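Long-range contacts in Ice-binding protein (Leucosporidium, PDB 3UYU), which binds to the surface of ice crystals and inhibits their growth, conferring freeze tolerance with low thermal hysteresis activity: residues Leu17-Ile22 with Ala82-Ala87; Ala107-Asp112 with Ser127-Leu132; Pro26-Leu31 with Val213-Ala218. The protein carries 2 engineered substitutions. All coordinates share one frame; numbering follows the deposited sequence.

Contact 1 (Leu17-Ile22 with Ala82-Ala87)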
loop_
_atom_site.group_PDB
_atom_site.type_symbol
_atom_site.label_atom_id
_atom_site.label_comp_id
_atom_site.label_asym_id
_atom_site.label_seq_id
_atom_site.Cartn_x
_atom_site.Cartn_y
_atom_site.Cartn_z
ATOM N N LEU A 17 -3.482 -7.010 12.967
ATOM C CA LEU A 17 -3.607 -5.577 12.720
ATOM C C LEU A 17 -4.979 -5.143 13.153
ATOM O O LEU A 17 -5.935 -5.780 12.811
ATOM C CB LEU A 17 -3.401 -5.278 11.215
ATOM C CG LEU A 17 -3.354 -3.781 10.817
ATOM C CD1 LEU A 17 -2.088 -3.101 11.336
ATOM C CD2 LEU A 17 -3.348 -3.716 9.291
ATOM N N ALA A 18 -5.057 -4.065 13.949
ATOM C CA ALA A 18 -6.337 -3.631 14.485
ATOM C C ALA A 18 -6.409 -2.127 14.514
ATOM O O ALA A 18 -5.417 -1.475 14.616
ATOM C CB ALA A 18 -6.614 -4.220 15.925
ATOM N N LYS A 19 -7.616 -1.620 14.476
ATOM C CA LYS A 19 -7.766 -0.136 14.482
ATOM C C LYS A 19 -7.894 0.448 15.866
ATOM O O LYS A 19 -7.523 1.612 16.082
ATOM C CB LYS A 19 -8.984 0.246 13.628
ATOM C CG LYS A 19 -8.727 0.041 12.095
ATOM C CD LYS A 19 -9.844 0.617 11.238
ATOM C CE LYS A 19 -9.667 2.098 11.174
ATOM N NZ LYS A 19 -10.765 2.533 10.187
ATOM N N ALA A 20 -8.445 -0.318 16.802
ATOM C CA ALA A 20 -8.815 0.217 18.114
ATOM C C ALA A 20 -7.955 -0.273 19.261
ATOM O O ALA A 20 -7.808 0.390 20.259
ATOM C CB ALA A 20 -10.268 -0.121 18.422
ATOM N N GLY A 21 -7.378 -1.463 19.106
ATOM C CA GLY A 21 -6.536 -2.032 20.159
ATOM C C GLY A 21 -6.295 -3.525 20.040
ATOM O O GLY A 21 -6.997 -4.203 19.273
ATOM N N ILE A 22 -5.280 -3.973 20.777
ATOM C CA ILE A 22 -5.017 -5.434 20.896
ATOM C C ILE A 22 -4.733 -5.689 22.344
ATOM O O ILE A 22 -3.889 -4.997 22.920
ATOM C CB ILE A 22 -3.835 -5.857 20.033
ATOM C CG1 ILE A 22 -4.091 -5.553 18.524
ATOM C CG2 ILE A 22 -3.500 -7.451 20.182
ATOM C CD1 ILE A 22 -2.752 -5.622 17.714
ATOM N N ALA A 82 -0.959 2.646 5.690
ATOM C CA ALA A 82 -1.057 1.872 4.468
ATOM C C ALA A 82 -1.534 0.450 4.796
ATOM O O ALA A 82 -2.390 -0.093 4.104
ATOM C CB ALA A 82 0.270 1.819 3.747
ATOM N N ALA A 83 -1.008 -0.134 5.879
ATOM C CA ALA A 83 -1.469 -1.507 6.254
ATOM C C ALA A 83 -2.964 -1.561 6.560
ATOM O O ALA A 83 -3.689 -2.430 6.033
ATOM C CB ALA A 83 -0.672 -1.991 7.494
ATOM N N VAL A 84 -3.467 -0.570 7.332
ATOM C CA VAL A 84 -4.909 -0.531 7.687
ATOM C C VAL A 84 -5.766 -0.210 6.425
ATOM O O VAL A 84 -6.762 -0.879 6.157
ATOM C CB VAL A 84 -5.110 0.539 8.780
ATOM C CG1 VAL A 84 -6.582 0.926 8.957
ATOM C CG2 VAL A 84 -4.558 -0.022 10.076
ATOM N N ALA A 85 -5.303 0.749 5.581
ATOM C CA ALA A 85 -6.092 1.035 4.354
ATOM C C ALA A 85 -6.175 -0.192 3.463
ATOM O O ALA A 85 -7.198 -0.505 2.928
ATOM C CB ALA A 85 -5.471 2.181 3.560
ATOM N N ASN A 86 -5.031 -0.858 3.295
ATOM C CA ASN A 86 -4.988 -2.066 2.498
ATOM C C ASN A 86 -5.893 -3.228 3.072
ATOM O O ASN A 86 -6.568 -3.928 2.290
ATOM C CB ASN A 86 -3.552 -2.533 2.327
ATOM C CG ASN A 86 -2.719 -1.668 1.367
ATOM O OD1 ASN A 86 -3.225 -0.667 0.727
ATOM N ND2 ASN A 86 -1.496 -1.991 1.261
ATOM N N ALA A 87 -5.913 -3.334 4.406
ATOM C CA ALA A 87 -6.762 -4.318 5.048
ATOM C C ALA A 87 -8.229 -3.999 4.835
ATOM O O ALA A 87 -9.027 -4.924 4.576
ATOM C CB ALA A 87 -6.409 -4.444 6.524
#
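NZ of K19 is held in a salt bridge by OE1 of E88, one turn further along helix 76-96 than V84, against which the aliphatic part of the same lysine lies. The chain is bent at its third torsion (chi3 78°), and the bend keeps CG, CD and CE all near one methyl of V84; K19 CG is 3.9 Å from V84 CG1. The second methyl of V84 serves L17: its CG2 lies 4.0 Å from L17 CD2. One valine thus divides its two branches between apolar L17 in the strand and charged K19 just after it.

L17 does most of the remaining packing. Its CG stands anti to the backbone N (chi1 -174°), which sends the isobutyl group out to the helix, with CD2 leading. L17 CD2 comes to 3.5 Å from the carbonyl carbon A83 C and 3.7 Å from A83 CB, and A87 CB, a turn later, flanks L17 CD2 at 4.2 Å. The small alanines let a single methyl settle close to the helix backbone. No hydrogen bond joins the two segments themselves. Backbone bonds from L17 to V207 and S209, and from A18 to G35 and S37, hold the strand among its parallel neighbours. A long helix packed alongside a right-handed beta-helix in this way is characteristic of the ice-binding protein family.

Contact 2 (Ala107-Asp112 with Ser127-Leu132); sequences AGELRD and SVPTDL
The guanidinium of R111 has the P129 ring over one face, with P129 CG 3.6 Å above its plane, offset toward the rim. T130 CG2 approaches obliquely, 3.7 Å from R111 NH1. A bend at chi3 (-69°) turns the group back toward E109, and R111 NE bonds E109 OE2 at 3.1 Å in a salt bridge, 60° out of the carboxylate plane. E109 also packs on the proline, its CG lying 3.7 Å from P129 CG.

Alongside, the backbones form a single parallel bridge between E109 and S127. S127 N donates to G108 O at 2.9 Å, and L110 N to S127 O at 2.8 Å. Further on, T130 OG1 accepts the N-H of D112 at 2.8 Å, in a nearly straight bond (166°), and donates its own hydrogen bond to D131 O. An alanine in place of T130 would probably leave the D112 N-H without this acceptor and the end of the loop freer to shift. Water 1 donates to D131 O and, weakly, to L110 O, adding a water-mediated link.

Strand 126-128, carrying the inferred ice-binding residue S127, is one of the two outermost strands of its parallel sheet within the chain; V128 makes backbone bonds to S151 of strand 150-152 and A153 just after it, while loop 107-112 leads into strand 113-115, whose Q113 and L115 pack against L132.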
loop_
_atom_site.group_PDB
_atom_site.type_symbol
_atom_site.label_atom_id
_atom_site.label_comp_id
_atom_site.label_asym_id
_atom_site.label_seq_id
_atom_site.Cartn_x
_atom_site.Cartn_y
_atom_site.Cartn_z
ATOM N N ALA A 107 -27.828 -23.562 6.959
ATOM C CA ALA A 107 -28.618 -22.534 7.651
ATOM C C ALA A 107 -27.802 -21.810 8.710
ATOM O O ALA A 107 -28.299 -21.389 9.755
ATOM C CB ALA A 107 -29.962 -23.153 8.258
ATOM N N GLY A 108 -26.504 -21.674 8.434
ATOM C CA GLY A 108 -25.592 -20.977 9.368
ATOM C C GLY A 108 -24.727 -21.882 10.244
ATOM O O GLY A 108 -23.797 -21.385 10.880
ATOM N N GLU A 109 -25.013 -23.181 10.336
ATOM C CA GLU A 109 -24.234 -24.086 11.207
ATOM C C GLU A 109 -23.378 -24.958 10.308
ATOM O O GLU A 109 -23.886 -25.453 9.278
ATOM C CB GLU A 109 -25.158 -25.022 12.024
ATOM C CG GLU A 109 -24.357 -25.967 12.894
ATOM C CD GLU A 109 -25.196 -26.832 13.852
ATOM O OE1 GLU A 109 -25.335 -26.472 15.030
ATOM O OE2 GLU A 109 -25.667 -27.915 13.448
ATOM N N LEU A 110 -22.082 -25.072 10.630
ATOM C CA LEU A 110 -21.212 -25.911 9.800
ATOM C C LEU A 110 -20.807 -27.081 10.647
ATOM O O LEU A 110 -19.864 -26.988 11.449
ATOM C CB LEU A 110 -19.990 -25.167 9.260
ATOM C CG LEU A 110 -20.277 -24.013 8.301
ATOM C CD1 LEU A 110 -18.969 -23.207 8.064
ATOM C CD2 LEU A 110 -20.993 -24.491 6.991
ATOM N N ARG A 111 -21.550 -28.185 10.507
ATOM C CA ARG A 111 -21.386 -29.347 11.331
ATOM C C ARG A 111 -20.890 -30.544 10.508
ATOM O O ARG A 111 -21.507 -30.913 9.516
ATOM C CB ARG A 111 -22.737 -29.722 11.987
ATOM C CG ARG A 111 -22.568 -30.970 12.878
ATOM C CD ARG A 111 -23.879 -31.347 13.625
ATOM N NE ARG A 111 -24.221 -30.336 14.657
ATOM C CZ ARG A 111 -23.709 -30.295 15.877
ATOM N NH1 ARG A 111 -22.783 -31.158 16.293
ATOM N NH2 ARG A 111 -24.097 -29.337 16.697
ATOM N N ASP A 112 -19.742 -31.094 10.914
ATOM C CA ASP A 112 -19.118 -32.214 10.198
ATOM C C ASP A 112 -18.958 -31.944 8.687
ATOM O O ASP A 112 -19.220 -32.801 7.797
ATOM C CB ASP A 112 -19.878 -33.538 10.512
ATOM C CG ASP A 112 -19.893 -33.838 11.989
ATOM O OD1 ASP A 112 -18.856 -33.658 12.678
ATOM O OD2 ASP A 112 -20.951 -34.282 12.514
ATOM N N SER A 127 -21.854 -20.623 12.829
ATOM C CA SER A 127 -21.249 -21.326 13.969
ATOM C C SER A 127 -20.614 -22.619 13.450
ATOM O O SER A 127 -21.065 -23.163 12.455
ATOM C CB SER A 127 -22.266 -21.666 15.084
ATOM O OG SER A 127 -23.232 -22.583 14.606
ATOM N N VAL A 128 -19.561 -23.045 14.138
ATOM C CA VAL A 128 -18.773 -24.201 13.719
ATOM C C VAL A 128 -18.676 -25.077 14.998
ATOM O O VAL A 128 -17.786 -24.918 15.818
ATOM C CB VAL A 128 -17.394 -23.778 13.134
ATOM C CG1 VAL A 128 -16.721 -24.964 12.535
ATOM C CG2 VAL A 128 -17.530 -22.601 12.092
ATOM N N PRO A 129 -19.668 -25.983 15.196
ATOM C CA PRO A 129 -19.711 -26.790 16.421
ATOM C C PRO A 129 -18.744 -27.992 16.461
ATOM O O PRO A 129 -18.564 -28.611 17.509
ATOM C CB PRO A 129 -21.158 -27.275 16.460
ATOM C CG PRO A 129 -21.568 -27.336 14.989
ATOM C CD PRO A 129 -20.855 -26.160 14.324
ATOM N N THR A 130 -18.142 -28.324 15.310
ATOM C CA THR A 130 -17.263 -29.493 15.159
ATOM C C THR A 130 -16.029 -29.102 14.345
ATOM O O THR A 130 -15.881 -27.957 13.861
ATOM C CB THR A 130 -17.929 -30.650 14.405
ATOM O OG1 THR A 130 -18.131 -30.258 13.041
ATOM C CG2 THR A 130 -19.297 -31.018 15.055
ATOM N N ASP A 131 -15.111 -30.047 14.172
ATOM C CA ASP A 131 -14.030 -29.816 13.225
ATOM C C ASP A 131 -14.532 -29.492 11.831
ATOM O O ASP A 131 -15.635 -29.897 11.449
ATOM C CB ASP A 131 -13.135 -31.100 13.133
ATOM C CG ASP A 131 -12.401 -31.398 14.434
ATOM O OD1 ASP A 131 -12.360 -30.604 15.402
ATOM O OD2 ASP A 131 -11.869 -32.535 14.551
ATOM N N LEU A 132 -13.737 -28.749 11.059
ATOM C CA LEU A 132 -14.067 -28.312 9.726
ATOM C C LEU A 132 -12.873 -28.594 8.820
ATOM O O LEU A 132 -11.719 -28.297 9.197
ATOM C CB LEU A 132 -14.338 -26.785 9.757
ATOM C CG LEU A 132 -14.662 -26.093 8.410
ATOM C CD1 LEU A 132 -15.996 -26.593 7.880
ATOM C CD2 LEU A 132 -14.712 -24.555 8.691
HETATM O O HOH W 1 -17.762 -28.570 10.188
HETATM O O HOH W 2 -16.102 -33.218 12.233
#

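Contact 3 (Pro26-Leu31 with Val213-Ala218); sequences PDSAIL and VALQKA
K217 lies along the carbonyls of P26 and D27. CB passes 3.9 Å from D27 O, while CA makes a CA-H...O contact with the same oxygen. The chain then runs past the preceding carbonyl, K217 CG lying 3.7 Å from P26 O; CD is 4.0 Å from P26 O and CE 3.6 Å from the same P26 O. A final bend at chi4 (-87°) brings the ammonium back, and K217 NZ donates to P26 O at 2.7 Å, in the carbonyl plane and on a lone pair. Water 3 accepts from both K217 NZ and D27 N, so the ammonium holds the O of the cis P26-D27 peptide directly and its N-H through the water, the cis form placing both on one side.

S28 meets the turn that follows strand 212-216. Its buried OG receives the N-H of A218 at 3.1 Å, in an almost straight bond (172°), and is also hydrogen-bonded to S24 OG. The same alanine then returns a bond, with A29 N donating to A218 O at 2.8 Å, where strands 29-31 and 219-221 begin to pair. Deeper in, I30 and L215 meet tip to tip, CD1 of I30 lying 3.8 Å from CD1 of L215, and both rest on I16.

The polar grip is thus made largely of main-chain carbonyls and N-H groups, with one lysine and one serine as the side-chain contributors. The charged atoms of D27 and K217 are not in contact, which suggests that carbonyl and water, more than a carboxylate, hold the ammonium in place.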
loop_
_atom_site.group_PDB
_atom_site.type_symbol
_atom_site.label_atom_id
_atom_site.label_comp_id
_atom_site.label_asym_id
_atom_site.label_seq_id
_atom_site.Cartn_x
_atom_site.Cartn_y
_atom_site.Cartn_z
ATOM N N PRO A 26 -1.755 -12.965 29.304
ATOM C CA PRO A 26 -0.482 -13.694 28.994
ATOM C C PRO A 26 -0.505 -15.138 29.519
ATOM O O PRO A 26 -1.235 -15.406 30.497
ATOM C CB PRO A 26 0.643 -12.879 29.685
ATOM C CG PRO A 26 -0.148 -11.869 30.583
ATOM C CD PRO A 26 -1.605 -11.902 30.335
ATOM N N ASP A 27 0.247 -16.043 28.884
ATOM C CA ASP A 27 1.147 -15.748 27.736
ATOM C C ASP A 27 0.514 -16.134 26.403
ATOM O O ASP A 27 0.193 -17.283 26.148
ATOM C CB ASP A 27 2.421 -16.549 27.857
ATOM C CG ASP A 27 3.339 -16.049 28.964
ATOM O OD1 ASP A 27 4.038 -16.923 29.558
ATOM O OD2 ASP A 27 3.381 -14.812 29.234
ATOM N N SER A 28 0.342 -15.133 25.538
ATOM C CA SER A 28 0.102 -15.390 24.133
ATOM C C SER A 28 1.454 -15.604 23.428
ATOM O O SER A 28 2.557 -15.323 23.920
ATOM C CB SER A 28 -0.629 -14.216 23.519
ATOM O OG SER A 28 -1.935 -14.138 24.071
ATOM N N ALA A 29 1.353 -16.115 22.198
ATOM C CA ALA A 29 2.524 -16.413 21.381
ATOM C C ALA A 29 2.275 -16.128 19.890
ATOM O O ALA A 29 1.641 -16.927 19.158
ATOM C CB ALA A 29 2.930 -17.913 21.554
ATOM N N ILE A 30 2.774 -14.974 19.448
ATOM C CA ILE A 30 2.430 -14.467 18.141
ATOM C C ILE A 30 3.720 -14.532 17.339
ATOM O O ILE A 30 4.770 -13.999 17.748
ATOM C CB ILE A 30 1.948 -12.964 18.203
ATOM C CG1 ILE A 30 0.836 -12.749 19.220
ATOM C CG2 ILE A 30 1.599 -12.486 16.778
ATOM C CD1 ILE A 30 -0.343 -13.667 19.022
ATOM N N LEU A 31 3.671 -15.199 16.171
ATOM C CA LEU A 31 4.781 -15.180 15.236
ATOM C C LEU A 31 4.452 -14.285 14.056
ATOM O O LEU A 31 3.585 -14.617 13.220
ATOM C CB LEU A 31 5.042 -16.634 14.732
ATOM C CG LEU A 31 6.138 -16.772 13.651
ATOM C CD1 LEU A 31 7.469 -16.218 13.938
ATOM C CD2 LEU A 31 6.253 -18.262 13.245
ATOM N N VAL A 213 -8.869 -6.528 18.887
ATOM C CA VAL A 213 -8.517 -7.984 18.970
ATOM C C VAL A 213 -8.149 -8.329 20.401
ATOM O O VAL A 213 -7.303 -7.666 21.012
ATOM C CB VAL A 213 -7.347 -8.334 18.004
ATOM C CG1 VAL A 213 -6.878 -9.826 18.209
ATOM C CG2 VAL A 213 -7.764 -8.048 16.579
ATOM N N ALA A 214 -8.847 -9.324 20.975
ATOM C CA ALA A 214 -8.489 -9.788 22.288
ATOM C C ALA A 214 -7.913 -11.211 22.228
ATOM O O ALA A 214 -8.566 -12.126 21.659
ATOM C CB ALA A 214 -9.717 -9.748 23.200
ATOM N N LEU A 215 -6.719 -11.371 22.789
ATOM C CA LEU A 215 -6.026 -12.680 22.822
ATOM C C LEU A 215 -6.115 -13.196 24.268
ATOM O O LEU A 215 -5.827 -12.447 25.201
ATOM C CB LEU A 215 -4.583 -12.521 22.489
ATOM C CG LEU A 215 -4.427 -11.898 21.084
ATOM C CD1 LEU A 215 -2.987 -11.729 20.958
ATOM C CD2 LEU A 215 -5.083 -12.734 19.905
ATOM N N GLN A 216 -6.464 -14.460 24.428
ATOM C CA GLN A 216 -6.456 -15.118 25.769
ATOM C C GLN A 216 -5.482 -16.319 25.686
ATOM O O GLN A 216 -5.849 -17.399 25.163
ATOM C CB GLN A 216 -7.877 -15.546 26.098
ATOM C CG GLN A 216 -8.853 -14.442 26.338
ATOM C CD GLN A 216 -10.307 -14.893 26.485
ATOM O OE1 GLN A 216 -10.642 -16.106 26.572
ATOM N NE2 GLN A 216 -11.216 -13.909 26.498
ATOM N N LYS A 217 -4.246 -16.109 26.120
ATOM C CA LYS A 217 -3.210 -17.179 26.090
ATOM C C LYS A 217 -3.221 -17.841 24.697
ATOM O O LYS A 217 -3.291 -19.083 24.523
ATOM C CB LYS A 217 -3.478 -18.245 27.190
ATOM C CG LYS A 217 -3.419 -17.639 28.528
ATOM C CD LYS A 217 -3.401 -18.715 29.627
ATOM C CE LYS A 217 -3.504 -18.114 31.005
ATOM N NZ LYS A 217 -2.137 -17.806 31.401
ATOM N N ALA A 218 -3.147 -17.001 23.658
ATOM C CA ALA A 218 -3.504 -17.491 22.299
ATOM C C ALA A 218 -2.283 -17.463 21.395
ATOM O O ALA A 218 -1.344 -16.659 21.597
ATOM C CB ALA A 218 -4.580 -16.640 21.685
HETATM O O HOH W 3 0.370 -18.796 29.850
#

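Overall arrangement
Contacts 1 and 3 are neighbours, their centres about 17 Å apart, and they interleave along the chain: 17-22, 26-31, 82-87, then 213-218. They meet where strands 21-25 and 212-216 lie side by side, with a probable hydrogen bond of 3.0 Å between G21 O and V213 N, so early and late parts of the sequence adjoin in the beta-helix. Contact 2, nested within the loop that contact 3 closes, lies about 24 Å from it and 29 Å from contact 1, centre to centre. The parallel sheet from 44-45 to 126-128 reaches all three and carries the inferred ice-binding residues T45, A214 and S127, whereas helix 76-96 enters only through contact 1.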